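Local coordinates for protein 3-hydroxyadipyl-CoA dehydrogenase (PDB 3MOG) that catalyses the NAD-dependent oxidation of 3-hydroxyadipyl-CoA to 3-oxoadipyl-CoA in the breakdown of phenylacetate, at residues C[389-394]-C[434-439]. Numbering follows the deposited sequence.
Sequences LIWRTV and AQLGWQ
Leu-436, the last helical residue of 429-436 before the break at Gly-437 that leads into helix 438-452, reaches across to Trp-391 and Val-394 near the N-terminal end of helix 390-406, an apolar helix-to-helix contact within the all-helical C-terminal domain of the 3-hydroxyacyl-CoA dehydrogenase family. Its side chain meets the tryptophan from CB onward, the two coming from opposite directions: CB lies 4.0 Å from Trp-391 CH2, and CG is about as near to the same atom. There the chain forks. CD2 approaches the six-membered ring obliquely, 3.7 Å from Trp-391 CH2 and a little farther from CZ2. The indole is anchored at its other end by the NE1 hydrogen bond to Lys-346 O, while Ile-441 and Leu-444 of helix 438-452 also touch it. With an alanine at Trp-391, a gap would probably open beside CB, CG and both methyls of Leu-436, and Lys-346 O would probably lose its indole donor. The other branch of the leucine bridges two residues one helical turn apart, Trp-391 and Val-394. Val-394 presents its methyl by holding CG1 anti to its backbone N (chi1 176°), and its side chain crosses the leucine at about a right angle. At this junction Leu-436 CD1 lies 4.1 Å from Trp-391 CZ3 and equally far from Val-394 CG1.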
loop_
_atom_site.group_PDB
_atom_site.type_symbol
_atom_site.label_atom_id
_atom_site.label_comp_id
_atom_site.label_asym_id
_atom_site.label_seq_id
_atom_site.Cartn_x
_atom_site.Cartn_y
_atom_site.Cartn_z
ATOM N N LEU C 389 -1.729 7.797 -24.851
ATOM C CA LEU C 389 -1.918 6.341 -24.843
ATOM C C LEU C 389 -0.654 5.555 -25.126
ATOM O O LEU C 389 -0.189 4.781 -24.285
ATOM C CB LEU C 389 -3.020 5.923 -25.834
ATOM C CG LEU C 389 -4.443 6.419 -25.566
ATOM C CD1 LEU C 389 -5.404 5.903 -26.626
ATOM C CD2 LEU C 389 -4.932 6.021 -24.146
ATOM N N ILE C 390 -0.123 5.760 -26.321
ATOM C CA ILE C 390 1.024 5.042 -26.817
ATOM C C ILE C 390 2.228 5.386 -25.958
ATOM O O ILE C 390 2.841 4.489 -25.386
ATOM C CB ILE C 390 1.288 5.414 -28.301
ATOM C CG1 ILE C 390 0.199 4.825 -29.205
ATOM C CG2 ILE C 390 2.678 4.981 -28.742
ATOM C CD1 ILE C 390 0.155 5.459 -30.622
ATOM N N TRP C 391 2.533 6.682 -25.839
ATOM C CA TRP C 391 3.723 7.126 -25.122
ATOM C C TRP C 391 3.639 6.814 -23.646
ATOM O O TRP C 391 4.630 6.397 -23.060
ATOM C CB TRP C 391 4.061 8.605 -25.397
ATOM C CG TRP C 391 4.823 8.729 -26.690
ATOM C CD1 TRP C 391 4.294 8.810 -27.952
ATOM C CD2 TRP C 391 6.247 8.710 -26.854
ATOM N NE1 TRP C 391 5.303 8.866 -28.887
ATOM C CE2 TRP C 391 6.510 8.804 -28.242
ATOM C CE3 TRP C 391 7.328 8.633 -25.961
ATOM C CZ2 TRP C 391 7.808 8.819 -28.758
ATOM C CZ3 TRP C 391 8.622 8.655 -26.473
ATOM C CH2 TRP C 391 8.850 8.746 -27.864
ATOM N N ARG C 392 2.447 6.969 -23.072
ATOM C CA ARG C 392 2.216 6.688 -21.651
ATOM C C ARG C 392 2.453 5.208 -21.331
ATOM O O ARG C 392 3.098 4.883 -20.321
ATOM C CB ARG C 392 0.795 7.121 -21.260
ATOM C CG ARG C 392 0.411 6.826 -19.828
ATOM C CD ARG C 392 -0.644 7.768 -19.366
ATOM N NE ARG C 392 -1.147 7.394 -18.044
ATOM C CZ ARG C 392 -1.987 8.134 -17.333
ATOM N NH1 ARG C 392 -2.392 9.300 -17.825
ATOM N NH2 ARG C 392 -2.417 7.716 -16.130
ATOM N N THR C 393 1.969 4.330 -22.221
ATOM C CA THR C 393 2.059 2.871 -22.048
ATOM C C THR C 393 3.484 2.360 -22.272
ATOM O O THR C 393 3.974 1.498 -21.525
ATOM C CB THR C 393 1.092 2.121 -23.007
ATOM O OG1 THR C 393 -0.263 2.523 -22.741
ATOM C CG2 THR C 393 1.201 0.616 -22.845
ATOM N N VAL C 394 4.149 2.887 -23.301
ATOM C CA VAL C 394 5.485 2.402 -23.649
ATOM C C VAL C 394 6.509 2.867 -22.606
ATOM O O VAL C 394 7.308 2.065 -22.155
ATOM C CB VAL C 394 5.884 2.750 -25.096
ATOM C CG1 VAL C 394 7.301 2.306 -25.374
ATOM C CG2 VAL C 394 4.919 2.083 -26.110
ATOM N N ALA C 434 16.381 3.226 -25.681
ATOM C CA ALA C 434 17.557 3.838 -26.266
ATOM C C ALA C 434 17.183 4.572 -27.553
ATOM O O ALA C 434 17.639 5.692 -27.789
ATOM C CB ALA C 434 18.633 2.791 -26.528
ATOM N N GLN C 435 16.340 3.936 -28.360
ATOM C CA GLN C 435 15.825 4.522 -29.592
ATOM C C GLN C 435 14.980 5.771 -29.297
ATOM O O GLN C 435 15.104 6.782 -29.972
ATOM C CB GLN C 435 14.969 3.480 -30.327
ATOM C CG GLN C 435 14.496 3.847 -31.741
ATOM C CD GLN C 435 13.237 3.069 -32.194
ATOM O OE1 GLN C 435 12.271 3.662 -32.688
ATOM N NE2 GLN C 435 13.251 1.745 -32.023
ATOM N N LEU C 436 14.109 5.693 -28.297
ATOM C CA LEU C 436 13.176 6.783 -28.055
ATOM C C LEU C 436 13.833 7.919 -27.279
ATOM O O LEU C 436 13.401 9.054 -27.366
ATOM C CB LEU C 436 11.918 6.281 -27.356
ATOM C CG LEU C 436 11.022 5.321 -28.147
ATOM C CD1 LEU C 436 9.881 4.873 -27.256
ATOM C CD2 LEU C 436 10.492 5.902 -29.495
ATOM N N GLY C 437 14.910 7.604 -26.563
ATOM C CA GLY C 437 15.645 8.595 -25.822
ATOM C C GLY C 437 15.300 8.527 -24.349
ATOM O O GLY C 437 14.137 8.702 -23.973
ATOM N N TRP C 438 16.312 8.273 -23.524
ATOM C CA TRP C 438 16.143 8.201 -22.068
ATOM C C TRP C 438 15.652 9.479 -21.379
ATOM O O TRP C 438 14.834 9.414 -20.458
ATOM C CB TRP C 438 17.427 7.688 -21.408
ATOM C CG TRP C 438 17.852 6.330 -21.921
ATOM C CD1 TRP C 438 18.965 6.047 -22.675
ATOM C CD2 TRP C 438 17.163 5.078 -21.748
ATOM N NE1 TRP C 438 19.013 4.705 -22.967
ATOM C CE2 TRP C 438 17.933 4.084 -22.403
ATOM C CE3 TRP C 438 15.983 4.697 -21.095
ATOM C CZ2 TRP C 438 17.560 2.736 -22.420
ATOM C CZ3 TRP C 438 15.615 3.357 -21.117
ATOM C CH2 TRP C 438 16.399 2.397 -21.783
ATOM N N GLN C 439 16.129 10.637 -21.838
ATOM C CA GLN C 439 15.708 11.903 -21.267
ATOM C C GLN C 439 14.260 12.190 -21.601
ATOM O O GLN C 439 13.539 12.776 -20.795
ATOM C CB GLN C 439 16.578 13.050 -21.765
ATOM C CG GLN C 439 17.965 13.052 -21.195
ATOM C CD GLN C 439 18.871 13.979 -21.960
ATOM O OE1 GLN C 439 19.115 15.103 -21.534
ATOM N NE2 GLN C 439 19.347 13.527 -23.118
#